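PDB 3OS7: galactose mutarotase-like protein from Clostridium acetobutylicum, which probably binds carbohydrate and interconverts the anomers of an aldose sugar, as in the aldose 1-epimerase family to which it belongs. Local coordinates for residues S16-I21 / L60-F65; G86-G91 / Y95-N100; F135-T138 / E142-K145; G183-F188 / V287-M292; K231-N236 / S247-K252. All coordinates share one frame; numbering follows the deposited sequence. Where two conformers were deposited one is given.

Contact 1: residues S16-I21 / L60-F65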
# COMPACT_ATOMS: atom_id res chain seq x y z
N SER A 16 -7.17 -19.90 14.67
CA SER A 16 -8.16 -20.46 15.63
C SER A 16 -9.52 -19.76 15.80
O SER A 16 -10.52 -20.44 15.97
CB SER A 16 -7.52 -20.68 17.01
OG SER A 16 -6.32 -21.42 16.87
N GLU A 17 -9.56 -18.44 15.81
CA GLU A 17 -10.81 -17.73 16.11
C GLU A 17 -11.07 -16.52 15.24
O GLU A 17 -11.95 -15.73 15.53
CB GLU A 17 -10.83 -17.31 17.59
CG GLU A 17 -9.54 -16.60 18.05
CD GLU A 17 -9.61 -16.04 19.46
OE1 GLU A 17 -10.49 -16.44 20.26
OE2 GLU A 17 -8.77 -15.17 19.78
N HIS A 18 -10.33 -16.37 14.14
CA HIS A 18 -10.54 -15.20 13.27
C HIS A 18 -11.10 -15.56 11.91
O HIS A 18 -10.70 -16.53 11.32
CB HIS A 18 -9.24 -14.43 13.11
CG HIS A 18 -8.68 -13.97 14.40
ND1 HIS A 18 -9.07 -12.79 15.00
CD2 HIS A 18 -7.77 -14.54 15.23
CE1 HIS A 18 -8.43 -12.66 16.15
NE2 HIS A 18 -7.63 -13.70 16.31
N LYS A 19 -12.05 -14.78 11.45
CA LYS A 19 -12.64 -15.02 10.16
C LYS A 19 -11.67 -14.49 9.09
O LYS A 19 -10.96 -13.49 9.28
CB LYS A 19 -14.02 -14.39 10.08
CG LYS A 19 -15.02 -15.11 11.03
CD LYS A 19 -16.44 -14.54 10.94
CE LYS A 19 -17.06 -14.31 12.31
NZ LYS A 19 -18.06 -13.20 12.23
N CYS A 20 -11.57 -15.21 7.99
CA CYS A 20 -10.82 -14.70 6.86
C CYS A 20 -11.62 -15.05 5.62
O CYS A 20 -12.52 -15.91 5.69
CB CYS A 20 -9.42 -15.29 6.83
SG CYS A 20 -9.28 -17.04 6.40
N ILE A 21 -11.37 -14.34 4.53
CA ILE A 21 -11.98 -14.65 3.25
C ILE A 21 -10.92 -15.01 2.24
O ILE A 21 -10.00 -14.21 1.97
CB ILE A 21 -12.85 -13.46 2.70
CG1 ILE A 21 -13.86 -12.92 3.72
CG2 ILE A 21 -13.52 -13.87 1.37
CD1 ILE A 21 -15.00 -13.84 4.03
N LEU A 60 3.83 -17.64 12.78
CA LEU A 60 3.61 -16.28 13.30
C LEU A 60 2.32 -16.25 14.08
O LEU A 60 1.28 -16.66 13.58
CB LEU A 60 3.52 -15.25 12.16
CG LEU A 60 3.51 -13.78 12.60
CD1 LEU A 60 4.89 -13.42 13.12
CD2 LEU A 60 3.11 -12.83 11.47
N LYS A 61 2.39 -15.75 15.31
CA LYS A 61 1.20 -15.62 16.14
C LYS A 61 0.34 -14.46 15.69
O LYS A 61 0.85 -13.45 15.23
CB LYS A 61 1.59 -15.40 17.62
CG LYS A 61 2.32 -16.58 18.24
CD LYS A 61 2.35 -16.51 19.76
CE LYS A 61 3.08 -15.30 20.28
NZ LYS A 61 3.40 -15.43 21.75
N PHE A 62 -0.97 -14.59 15.88
CA PHE A 62 -1.91 -13.54 15.52
C PHE A 62 -1.48 -12.20 16.10
O PHE A 62 -1.48 -11.19 15.41
CB PHE A 62 -3.33 -13.86 15.99
CG PHE A 62 -4.30 -12.76 15.69
CD1 PHE A 62 -4.84 -12.63 14.42
CD2 PHE A 62 -4.64 -11.82 16.66
CE1 PHE A 62 -5.72 -11.61 14.13
CE2 PHE A 62 -5.54 -10.80 16.38
CZ PHE A 62 -6.08 -10.70 15.11
N GLU A 63 -1.14 -12.19 17.37
CA GLU A 63 -0.84 -10.96 18.06
C GLU A 63 0.38 -10.23 17.48
O GLU A 63 0.39 -9.01 17.42
CB GLU A 63 -0.61 -11.24 19.55
CG GLU A 63 -0.86 -10.04 20.42
CD GLU A 63 -2.30 -9.55 20.38
OE1 GLU A 63 -3.21 -10.33 19.98
OE2 GLU A 63 -2.52 -8.38 20.75
N ASP A 64 1.39 -11.00 17.05
CA ASP A 64 2.60 -10.46 16.43
C ASP A 64 2.30 -9.92 15.03
O ASP A 64 2.91 -8.93 14.62
CB ASP A 64 3.70 -11.50 16.35
CG ASP A 64 4.21 -11.93 17.74
OD1 ASP A 64 4.18 -11.10 18.66
OD2 ASP A 64 4.59 -13.11 17.90
N PHE A 65 1.34 -10.53 14.34
CA PHE A 65 0.83 -9.98 13.09
C PHE A 65 0.08 -8.66 13.34
O PHE A 65 0.41 -7.61 12.75
CB PHE A 65 -0.06 -10.98 12.36
CG PHE A 65 -0.69 -10.43 11.09
CD1 PHE A 65 0.10 -9.84 10.10
CD2 PHE A 65 -2.05 -10.50 10.90
CE1 PHE A 65 -0.48 -9.34 8.93
CE2 PHE A 65 -2.63 -9.99 9.74
CZ PHE A 65 -1.84 -9.41 8.76

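Contact 2: residues G86-G91 / Y95-N100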
# COMPACT_ATOMS: atom_id res chain seq x y z
N GLY A 86 3.95 14.59 15.41
CA GLY A 86 2.56 14.18 15.48
C GLY A 86 1.56 15.31 15.40
O GLY A 86 0.44 15.18 15.92
N THR A 87 1.92 16.43 14.77
CA THR A 87 1.03 17.59 14.79
C THR A 87 1.08 18.36 13.50
O THR A 87 2.10 18.42 12.81
CB THR A 87 1.32 18.53 16.01
OG1 THR A 87 0.30 19.56 16.14
CG2 THR A 87 2.68 19.17 15.90
N PHE A 88 -0.07 18.93 13.15
CA PHE A 88 -0.17 19.82 11.97
C PHE A 88 -1.39 20.69 12.18
O PHE A 88 -2.21 20.41 13.04
CB PHE A 88 -0.26 19.06 10.64
CG PHE A 88 -1.52 18.23 10.45
CD1 PHE A 88 -1.57 16.91 10.87
CD2 PHE A 88 -2.66 18.77 9.86
CE1 PHE A 88 -2.70 16.15 10.67
CE2 PHE A 88 -3.80 18.01 9.67
CZ PHE A 88 -3.82 16.70 10.09
N LYS A 89 -1.49 21.74 11.38
CA LYS A 89 -2.65 22.62 11.38
C LYS A 89 -3.42 22.54 10.06
O LYS A 89 -2.84 22.35 8.98
CB LYS A 89 -2.20 24.06 11.65
CG LYS A 89 -1.62 24.22 13.01
CD LYS A 89 -1.40 25.63 13.41
CE LYS A 89 -2.68 26.27 13.88
NZ LYS A 89 -2.39 27.69 14.07
N LEU A 90 -4.72 22.73 10.16
CA LEU A 90 -5.55 22.98 8.98
C LEU A 90 -6.38 24.22 9.31
O LEU A 90 -7.22 24.20 10.21
CB LEU A 90 -6.42 21.77 8.64
CG LEU A 90 -7.27 21.90 7.38
CD1 LEU A 90 -6.36 22.00 6.15
CD2 LEU A 90 -8.28 20.76 7.23
N GLY A 91 -6.09 25.32 8.62
CA GLY A 91 -6.67 26.58 8.98
C GLY A 91 -6.29 26.90 10.42
O GLY A 91 -5.14 26.77 10.82
N TYR A 95 -4.21 19.70 14.99
CA TYR A 95 -4.31 18.27 15.20
C TYR A 95 -3.04 17.84 15.93
O TYR A 95 -1.93 18.23 15.55
CB TYR A 95 -4.38 17.58 13.84
CG TYR A 95 -5.67 17.83 13.11
CD1 TYR A 95 -5.82 18.95 12.30
CD2 TYR A 95 -6.73 16.97 13.24
CE1 TYR A 95 -7.01 19.21 11.65
CE2 TYR A 95 -7.91 17.20 12.59
CZ TYR A 95 -8.04 18.32 11.79
OH TYR A 95 -9.23 18.56 11.14
N LYS A 96 -3.21 17.08 17.00
CA LYS A 96 -2.07 16.60 17.77
C LYS A 96 -2.31 15.13 18.14
O LYS A 96 -3.28 14.81 18.81
CB LYS A 96 -1.86 17.48 18.99
CG LYS A 96 -0.54 17.23 19.72
CD LYS A 96 -0.50 18.02 21.03
CE LYS A 96 0.91 18.20 21.53
NZ LYS A 96 1.60 16.89 21.60
N PHE A 97 -1.43 14.26 17.65
CA PHE A 97 -1.57 12.82 17.85
C PHE A 97 -0.49 12.29 18.77
O PHE A 97 0.61 12.83 18.79
CB PHE A 97 -1.44 12.08 16.51
CG PHE A 97 -2.28 12.64 15.41
CD1 PHE A 97 -3.54 13.17 15.65
CD2 PHE A 97 -1.83 12.58 14.10
CE1 PHE A 97 -4.32 13.67 14.63
CE2 PHE A 97 -2.60 13.09 13.05
CZ PHE A 97 -3.86 13.63 13.32
N PRO A 98 -0.78 11.23 19.53
CA PRO A 98 0.27 10.67 20.38
C PRO A 98 1.42 10.13 19.53
O PRO A 98 1.16 9.58 18.49
CB PRO A 98 -0.44 9.54 21.12
CG PRO A 98 -1.87 9.92 21.12
CD PRO A 98 -2.10 10.64 19.82
N ILE A 99 2.66 10.28 19.98
CA ILE A 99 3.84 9.86 19.23
C ILE A 99 3.93 8.32 19.20
O ILE A 99 4.01 7.68 20.26
CB ILE A 99 5.12 10.47 19.88
CG1 ILE A 99 5.08 11.99 19.78
CG2 ILE A 99 6.43 9.90 19.28
CD1 ILE A 99 4.96 12.51 18.30
N ASN A 100 3.94 7.73 18.01
CA ASN A 100 4.11 6.27 17.84
C ASN A 100 5.39 5.90 17.08
O ASN A 100 5.56 4.75 16.70
CB ASN A 100 2.87 5.62 17.20
CG ASN A 100 2.67 6.03 15.76
OD1 ASN A 100 3.30 6.97 15.30
ND2 ASN A 100 1.77 5.32 15.03

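Contact 3: residues F135-T138 / E142-K145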
# COMPACT_ATOMS: atom_id res chain seq x y z
N PHE A 135 -14.24 0.02 7.06
CA PHE A 135 -13.89 0.47 8.39
C PHE A 135 -14.71 1.70 8.71
O PHE A 135 -14.59 2.72 8.04
CB PHE A 135 -12.42 0.86 8.47
CG PHE A 135 -12.03 1.31 9.85
CD1 PHE A 135 -11.89 0.40 10.87
CD2 PHE A 135 -11.88 2.63 10.14
CE1 PHE A 135 -11.57 0.80 12.14
CE2 PHE A 135 -11.58 3.06 11.42
CZ PHE A 135 -11.42 2.15 12.41
N ASP A 136 -15.54 1.59 9.74
CA ASP A 136 -16.40 2.68 10.20
C ASP A 136 -15.78 3.36 11.42
O ASP A 136 -15.60 2.74 12.48
CB ASP A 136 -17.77 2.14 10.55
CG ASP A 136 -18.46 1.47 9.37
OD1 ASP A 136 -18.64 2.15 8.33
OD2 ASP A 136 -18.82 0.27 9.48
N PHE A 137 -15.40 4.62 11.25
CA PHE A 137 -14.78 5.38 12.33
C PHE A 137 -15.87 6.28 12.91
O PHE A 137 -16.34 7.20 12.23
CB PHE A 137 -13.61 6.20 11.80
CG PHE A 137 -12.82 6.91 12.88
CD1 PHE A 137 -11.99 6.21 13.75
CD2 PHE A 137 -12.85 8.29 12.99
CE1 PHE A 137 -11.25 6.86 14.70
CE2 PHE A 137 -12.11 8.94 13.95
CZ PHE A 137 -11.31 8.25 14.80
N THR A 138 -16.26 6.01 14.14
CA THR A 138 -17.34 6.72 14.80
C THR A 138 -16.87 7.56 15.97
O THR A 138 -15.74 7.46 16.42
CB THR A 138 -18.42 5.75 15.34
OG1 THR A 138 -17.93 5.09 16.50
CG2 THR A 138 -18.82 4.73 14.30
N GLU A 142 -11.94 5.27 20.36
CA GLU A 142 -11.00 5.86 21.31
C GLU A 142 -10.09 6.91 20.66
O GLU A 142 -9.56 7.79 21.34
CB GLU A 142 -10.19 4.78 22.04
CG GLU A 142 -9.16 4.01 21.22
CD GLU A 142 -8.19 3.24 22.11
OE1 GLU A 142 -8.61 2.77 23.19
OE2 GLU A 142 -7.00 3.12 21.74
N ALA A 143 -9.92 6.83 19.34
CA ALA A 143 -9.09 7.79 18.63
C ALA A 143 -9.85 9.03 18.17
O ALA A 143 -9.22 10.00 17.71
CB ALA A 143 -8.43 7.13 17.44
N TYR A 144 -11.18 9.02 18.26
CA TYR A 144 -11.99 10.17 17.82
C TYR A 144 -11.54 11.48 18.48
O TYR A 144 -11.43 12.53 17.81
CB TYR A 144 -13.47 9.91 18.05
CG TYR A 144 -14.37 10.95 17.41
CD1 TYR A 144 -14.68 10.89 16.04
CD2 TYR A 144 -14.88 12.01 18.16
CE1 TYR A 144 -15.48 11.86 15.44
CE2 TYR A 144 -15.69 12.96 17.57
CZ TYR A 144 -16.00 12.88 16.22
OH TYR A 144 -16.82 13.84 15.65
N LYS A 145 -11.22 11.44 19.77
CA LYS A 145 -10.76 12.66 20.45
C LYS A 145 -9.53 13.32 19.83
O LYS A 145 -9.34 14.55 19.96
CB LYS A 145 -10.50 12.38 21.94
CG LYS A 145 -9.41 11.38 22.23
CD LYS A 145 -9.30 11.17 23.76
CE LYS A 145 -9.13 9.68 24.11
NZ LYS A 145 -10.37 8.84 23.89

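Contact 4: residues G183-F188 / V287-M292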
# COMPACT_ATOMS: atom_id res chain seq x y z
N GLY A 183 -2.13 5.88 1.69
CA GLY A 183 -1.15 5.10 0.97
C GLY A 183 -1.21 3.65 1.41
O GLY A 183 -2.13 3.24 2.13
N TYR A 184 -0.23 2.87 0.92
CA TYR A 184 -0.11 1.49 1.28
C TYR A 184 1.33 1.15 1.58
O TYR A 184 2.24 1.65 0.95
CB TYR A 184 -0.56 0.57 0.17
CG TYR A 184 -2.04 0.39 0.09
CD1 TYR A 184 -2.83 1.28 -0.61
CD2 TYR A 184 -2.65 -0.70 0.69
CE1 TYR A 184 -4.18 1.10 -0.67
CE2 TYR A 184 -3.99 -0.88 0.65
CZ TYR A 184 -4.76 -0.00 -0.06
OH TYR A 184 -6.13 -0.21 -0.13
N HIS A 185 1.52 0.23 2.52
CA HIS A 185 2.87 -0.24 2.86
C HIS A 185 3.12 -1.62 2.23
O HIS A 185 3.66 -2.53 2.86
CB HIS A 185 2.96 -0.30 4.37
CG HIS A 185 4.34 -0.22 4.90
ND1 HIS A 185 5.28 -1.20 4.68
CD2 HIS A 185 4.94 0.69 5.71
CE1 HIS A 185 6.40 -0.90 5.31
NE2 HIS A 185 6.22 0.25 5.94
N SER A 186 2.79 -1.73 0.95
CA SER A 186 2.69 -3.02 0.28
C SER A 186 4.00 -3.84 0.29
O SER A 186 5.06 -3.34 -0.11
CB SER A 186 2.24 -2.77 -1.16
OG SER A 186 1.12 -1.89 -1.15
N ALA A 187 3.90 -5.09 0.71
CA ALA A 187 5.05 -5.98 0.95
C ALA A 187 5.11 -7.11 -0.07
O ALA A 187 4.21 -7.96 -0.12
CB ALA A 187 4.98 -6.55 2.38
N PHE A 188 6.17 -7.10 -0.88
CA PHE A 188 6.34 -8.02 -1.99
C PHE A 188 7.41 -9.07 -1.76
O PHE A 188 8.49 -8.74 -1.29
CB PHE A 188 6.71 -7.23 -3.26
CG PHE A 188 5.58 -6.39 -3.76
CD1 PHE A 188 4.63 -6.93 -4.60
CD2 PHE A 188 5.44 -5.08 -3.37
CE1 PHE A 188 3.56 -6.16 -5.04
CE2 PHE A 188 4.38 -4.32 -3.80
CZ PHE A 188 3.44 -4.88 -4.64
N VAL A 287 7.35 5.41 -1.58
CA VAL A 287 8.50 5.06 -0.75
C VAL A 287 8.86 3.63 -1.10
O VAL A 287 7.99 2.77 -1.24
CB VAL A 287 8.21 5.20 0.76
CG1 VAL A 287 9.30 4.51 1.60
CG2 VAL A 287 8.03 6.68 1.11
N ILE A 288 10.14 3.39 -1.34
CA ILE A 288 10.64 2.04 -1.49
C ILE A 288 11.54 1.79 -0.28
O ILE A 288 12.42 2.60 0.04
CB ILE A 288 11.36 1.76 -2.82
CG1 ILE A 288 11.92 0.33 -2.83
CG2 ILE A 288 12.46 2.84 -3.15
CD1 ILE A 288 12.40 -0.16 -4.15
N TRP A 289 11.31 0.68 0.40
CA TRP A 289 12.04 0.32 1.61
C TRP A 289 12.18 -1.20 1.61
O TRP A 289 11.16 -1.89 1.57
CB TRP A 289 11.28 0.78 2.84
CG TRP A 289 11.83 0.28 4.15
CD1 TRP A 289 12.95 0.71 4.79
CD2 TRP A 289 11.25 -0.74 4.99
NE1 TRP A 289 13.11 0.02 5.98
CE2 TRP A 289 12.07 -0.87 6.12
CE3 TRP A 289 10.12 -1.57 4.88
CZ2 TRP A 289 11.80 -1.79 7.15
CZ3 TRP A 289 9.86 -2.48 5.90
CH2 TRP A 289 10.70 -2.58 7.01
N ASN A 290 13.40 -1.70 1.63
CA ASN A 290 13.60 -3.15 1.53
C ASN A 290 14.06 -3.83 2.83
O ASN A 290 14.54 -4.95 2.77
CB ASN A 290 14.58 -3.48 0.40
CG ASN A 290 15.99 -2.99 0.68
OD1 ASN A 290 16.23 -2.31 1.68
ND2 ASN A 290 16.94 -3.31 -0.22
N ASP A 291 13.93 -3.14 3.98
CA ASP A 291 14.26 -3.70 5.28
C ASP A 291 15.66 -4.33 5.28
O ASP A 291 15.82 -5.47 5.65
CB ASP A 291 13.19 -4.74 5.68
CG ASP A 291 13.19 -5.05 7.19
OD1 ASP A 291 14.05 -4.51 7.93
OD2 ASP A 291 12.32 -5.83 7.64
N MSE A 292 16.65 -3.55 4.82
CA MSE A 292 18.06 -3.93 4.68
C MSE A 292 18.38 -4.81 3.46
O MSE A 292 19.55 -4.95 3.13
CB MSE A 292 18.61 -4.58 5.96
CG MSE A 292 18.40 -3.80 7.23
SE MSE A 292 19.01 -1.94 7.13
CE MSE A 292 20.95 -2.22 7.26

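Contact 5: residues K231-N236 / S247-K252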
# COMPACT_ATOMS: atom_id res chain seq x y z
N LYS A 231 18.65 6.01 -11.43
CA LYS A 231 18.33 6.03 -12.84
C LYS A 231 17.87 4.70 -13.36
O LYS A 231 17.10 4.64 -14.30
CB LYS A 231 19.55 6.50 -13.65
CG LYS A 231 19.91 7.94 -13.32
CD LYS A 231 20.94 8.51 -14.33
CE LYS A 231 21.50 9.84 -13.86
NZ LYS A 231 22.59 10.40 -14.73
N GLU A 232 18.32 3.62 -12.70
CA GLU A 232 17.98 2.27 -13.13
C GLU A 232 16.50 1.92 -12.90
O GLU A 232 15.96 1.02 -13.53
CB GLU A 232 18.83 1.24 -12.40
CG GLU A 232 20.38 1.34 -12.62
CD GLU A 232 21.18 0.45 -11.58
OE1 GLU A 232 20.75 -0.70 -11.25
OE2 GLU A 232 22.23 0.91 -11.08
N TYR A 233 15.85 2.63 -12.00
CA TYR A 233 14.41 2.41 -11.84
C TYR A 233 13.64 2.64 -13.15
O TYR A 233 12.59 2.06 -13.32
CB TYR A 233 13.81 3.26 -10.72
CG TYR A 233 14.20 2.85 -9.32
CD1 TYR A 233 13.85 1.60 -8.81
CD2 TYR A 233 14.87 3.74 -8.49
CE1 TYR A 233 14.19 1.26 -7.52
CE2 TYR A 233 15.22 3.39 -7.19
CZ TYR A 233 14.87 2.15 -6.72
OH TYR A 233 15.19 1.77 -5.44
N LEU A 234 14.16 3.50 -14.02
CA LEU A 234 13.53 3.84 -15.30
C LEU A 234 14.12 3.07 -16.49
O LEU A 234 13.60 3.19 -17.62
CB LEU A 234 13.68 5.31 -15.57
CG LEU A 234 12.94 6.27 -14.63
CD1 LEU A 234 13.48 7.74 -14.85
CD2 LEU A 234 11.43 6.16 -14.79
N GLU A 235 15.17 2.30 -16.26
CA GLU A 235 15.86 1.59 -17.36
C GLU A 235 15.88 0.10 -17.11
O GLU A 235 14.87 -0.52 -17.34
CB GLU A 235 17.24 2.18 -17.63
CG GLU A 235 17.16 3.60 -18.24
CD GLU A 235 16.35 3.70 -19.54
OE1 GLU A 235 16.42 2.79 -20.39
OE2 GLU A 235 15.64 4.72 -19.72
N ASN A 236 16.96 -0.49 -16.62
CA ASN A 236 16.98 -1.94 -16.49
C ASN A 236 16.53 -2.49 -15.14
O ASN A 236 16.40 -3.68 -14.98
CB ASN A 236 18.35 -2.49 -16.87
CG ASN A 236 18.65 -2.34 -18.36
OD1 ASN A 236 19.65 -1.76 -18.73
ND2 ASN A 236 17.77 -2.87 -19.21
N SER A 247 13.93 5.08 0.25
CA SER A 247 13.92 6.27 -0.61
C SER A 247 12.52 6.78 -0.87
O SER A 247 11.58 6.01 -0.99
CB SER A 247 14.55 5.92 -1.95
OG SER A 247 15.92 5.57 -1.82
N LEU A 248 12.42 8.10 -1.05
CA LEU A 248 11.15 8.74 -1.39
C LEU A 248 11.23 9.36 -2.79
O LEU A 248 12.13 10.18 -3.06
CB LEU A 248 10.86 9.83 -0.37
CG LEU A 248 9.69 10.75 -0.63
CD1 LEU A 248 8.34 10.00 -0.68
CD2 LEU A 248 9.68 11.89 0.42
N PHE A 249 10.28 8.99 -3.65
CA PHE A 249 10.18 9.57 -4.99
C PHE A 249 8.81 10.15 -5.25
O PHE A 249 7.82 9.67 -4.70
CB PHE A 249 10.41 8.47 -6.04
CG PHE A 249 11.79 7.87 -6.00
CD1 PHE A 249 12.89 8.55 -6.56
CD2 PHE A 249 12.00 6.67 -5.38
CE1 PHE A 249 14.17 7.99 -6.52
CE2 PHE A 249 13.26 6.11 -5.34
CZ PHE A 249 14.35 6.78 -5.90
N SER A 250 8.74 11.17 -6.10
CA SER A 250 7.48 11.45 -6.78
C SER A 250 7.32 10.52 -7.98
O SER A 250 8.29 9.99 -8.50
CB SER A 250 7.38 12.91 -7.19
OG SER A 250 8.55 13.36 -7.83
N LEU A 251 6.09 10.37 -8.45
CA LEU A 251 5.76 9.49 -9.56
C LEU A 251 5.34 10.27 -10.78
O LEU A 251 4.80 11.37 -10.68
CB LEU A 251 4.60 8.58 -9.17
CG LEU A 251 4.92 7.54 -8.07
CD1 LEU A 251 3.65 6.77 -7.71
CD2 LEU A 251 6.02 6.60 -8.54
N LYS A 252 5.53 9.66 -11.94
CA LYS A 252 5.00 10.19 -13.19
C LYS A 252 4.53 9.02 -14.03
O LYS A 252 4.81 7.86 -13.69
CB LYS A 252 6.05 11.01 -13.93
CG LYS A 252 7.29 10.22 -14.31
CD LYS A 252 8.29 11.02 -15.19
CE LYS A 252 9.30 10.06 -15.79
NZ LYS A 252 10.43 10.81 -16.40
O HOH W 1 16.63 3.88 -4.21

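Contact 1: residues S16-I21 / L60-F65
His-18 and Phe-62 meet in a face-to-face aromatic stack between a strand of the five-stranded antiparallel sheet and the first turn of a short helix. Ser-16 and Glu-17 form the turn that leads into strand 18-25. His-18 is the first residue of that strand and the one of 16-21 that touches 60-65. Its CG lies anti to its carbonyl carbon (chi1 -58°), and the imidazole extends toward the helix. Phe-62 follows the helix N-cap residue Lys-61. It extends its ring the other way, with CG anti to the backbone N. The planes are only 13° from parallel, with centroids 3.6 Å apart. His-18 NE2 sits over the centre of the benzene ring, and Phe-62 CE1 over the centre of the imidazole. The imidazole ND1 is hydrogen-bonded to Asp-35 OD2. This bond should restrict rotation of the ring and may polarise it. Val-36 also packs on Phe-62. Past His-18 the strand moves away from the helix. Cys-20 and Ile-21 are buried and pair with strands 8-14 and 28-33. The contact thus joins helix 62-67 to the start of strand 18-25. Its closest approach is His-18 CE1 to Phe-62 CZ, 3.2 Å.

Contact 2: residues G86-G91 / Y95-N100
Phe-88 and Tyr-95 face each other across a beta hairpin as an antiparallel hydrogen-bonded pair. Tyr-95 N gives a nearly straight bond to Phe-88 O at 2.9 Å. Phe-88 N returns one to Tyr-95 O at 3.1 Å. That same oxygen, Tyr-95 O, also accepts from Thr-87 OG1, at 2.7 Å, so two donors grip it from opposite faces of its carbonyl plane. Chi1 of -171° sets the Thr-87 hydroxyl anti to the backbone N, where it can reach across the strands. Two residues further along, Phe-97 N binds Gly-86 O at 2.7 Å.

The tight side carries Phe-88, Tyr-95 and Phe-97, which form an aromatic cluster. The Phe-88 and Tyr-95 rings are 15° from parallel but slid well apart. Phe-88 CE2 comes to 3.4 Å from Tyr-95 CD1, and Tyr-95 CB makes a CH-pi contact over the Phe-88 face. The Phe-97 ring meets Phe-88 obliquely through CZ. Leu-90 CB touches the edge of the tyrosine ring.

The other side holds Thr-87 and Lys-96, a non-hydrogen-bonded pair. It is much looser: Lys-96 is exposed, and its CB comes no nearer than 4.1 Å to Thr-87 OG1.

Tyr-95 OH is hydrogen-bonded to His-149. Pro-179 of strand 178-189 packs on Phe-88, Leu-90 and Tyr-95, while strand 106-108 continues the small sheet beyond strand 82-90.

Contact 3: residues F135-T138 / E142-K145
Phe-137 and Tyr-144 meet where strand 128-137 ends and the connection to strand 151-160 begins. These consecutive antiparallel strands are the two arms of a beta hairpin, and 142-145 is part of its long connection. Its residues have helical backbone angles without a regular helix.

The Phe-137 ring reaches 142-145 with its CZ end. With CG anti to the backbone N (chi1 -174°), the ring runs out past the end of the strand. There Phe-137 CZ lies 3.5 Å from Tyr-144 N. The peptide joining Ala-143 to Tyr-144 comes close to this end, with Ala-143 O at the ring edge and in its plane. Ala-143 CB touches Phe-137 CE1 at 3.9 Å. At the other corner, Phe-137 CE2 meets Tyr-144 CD1 at 3.8 Å. The end of the phenylalanine ring is therefore held between the methyl group of one residue and the ring of the next. The two aromatic side chains slant past each other without stacking. No hydrogen bond joins the segments, so the contact is made by packing.

Phe-111 and Phe-151 also meet the Phe-137 ring, placing it in an aromatic group. The loop has polar ties of its own. Lys-145 NZ bonds Glu-142 O at 2.9 Å, and Tyr-144 O takes a bond from Ser-148 OG. At the strand end, the tyrosine ring leans on the backbone: Tyr-144 CD1 is 3.6 Å from Thr-138 O.

Contact 4: residues G183-F188 / V287-M292
The chains of 183-188 and 287-292 stay well apart, with the closest CA atoms, those of His-185 and Val-287, at 8.5 Å. His-185 and Trp-289 bridge the gap. Both segments belong to the antiparallel beta framework of the galactose mutarotase-like fold, and strand 297-303 pairs with both strand 178-189 and strand 285-289. The two side chains therefore meet across an intervening strand.

Both residues have CG anti to the backbone N, at chi1 -157° for His-185 and 171° for Trp-289, and these torsions carry the rings across the gap to each other. The imidazole presents its CE1 corner to the six-membered part of the indole. The tryptophan CZ3 lies at the imidazole edge, in its plane. The ring planes are steeply inclined, at 77°, with centroids 5.8 Å apart. The approach is oblique, and no hydrogen bond crosses it.

The backbone folds back beyond Trp-289, bringing Asp-291 N over the centre of one indole face. Cys-299 and Glu-301 of the middle strand touch His-185, and Tyr-297 touches Trp-289. The His-109 ring also meets the imidazole, nearly perpendicular to it.

His-185 NE2 is hydrogen-bonded to a bound tartaric acid, probably picked up from the crystallisation solution. Its position is consistent with a ligand pocket beside the histidine, perhaps the sugar site expected for this family. The contact itself is small: His-185 CE1 is 3.8 Å from both Trp-289 CE3 and Trp-289 CZ3.

Contact 5: residues K231-N236 / S247-K252
A loop packs on a strand of the antiparallel beta framework here, with Tyr-233 set against Phe-249. The strand is 246-256. The loop precedes it in the chain, and residues 231-234 form a turn with helical backbone angles. Within the turn, Leu-234 N bonds Lys-231 O and Glu-235 N bonds Glu-232 O.

Both aromatic residues are buried, and both side chains set out toward the opposite segment. In Tyr-233, CG is anti to the carbonyl carbon (chi1 -70°), which brings CE2 against Phe-249. The side chains cross at about a right angle, and the rings meet obliquely, with centroids 5.5 Å apart. The touch is corner to corner. Tyr-233 CE2 is 3.7 Å from Phe-249 CZ and 3.8 Å from Phe-249 CE2.

The tyrosine hydroxyl continues the contact through water. One water lies in the plane of the tyrosine ring, 2.8 Å from Tyr-233 OH, and binds Ser-247 OG at 3.0 Å. This bridge ties the polar end of the tyrosine to the start of 247-252 and may restrain it.

Neighbouring strands add to the packing. Ile-205 and Ile-288 touch Tyr-233, while Ile-207 and Ile-288 touch Phe-249. Val-238 and Ile-245, from loop segments, also touch the tyrosine. This is apolar packing of a connecting loop on one face of an antiparallel beta-sheet, with a water bridge at the tyrosine hydroxyl.

How the contacts relate
From the N terminus, contact 1 closes first, bringing helix 62-67 back to the start of strand 18-25 in the five-stranded sheet. Contact 2 follows as a short hairpin, and contact 3 closes the turn after strand 128-137. These two have centres about 16 Å apart on the same side of the chain's centre. Contact 4 spans the longest separation, 183-188 to 287-292, near the middle of the molecule. Contact 5 falls wholly within that span; no contacts cross. Contacts 4 and 5 touch: strands 285-289 and 246-256 are neighbours, probably joined by a hydrogen bond from Ser-247 N to Ile-288 O. Contacts 1 and 5 lie on opposite sides of the chain's centre.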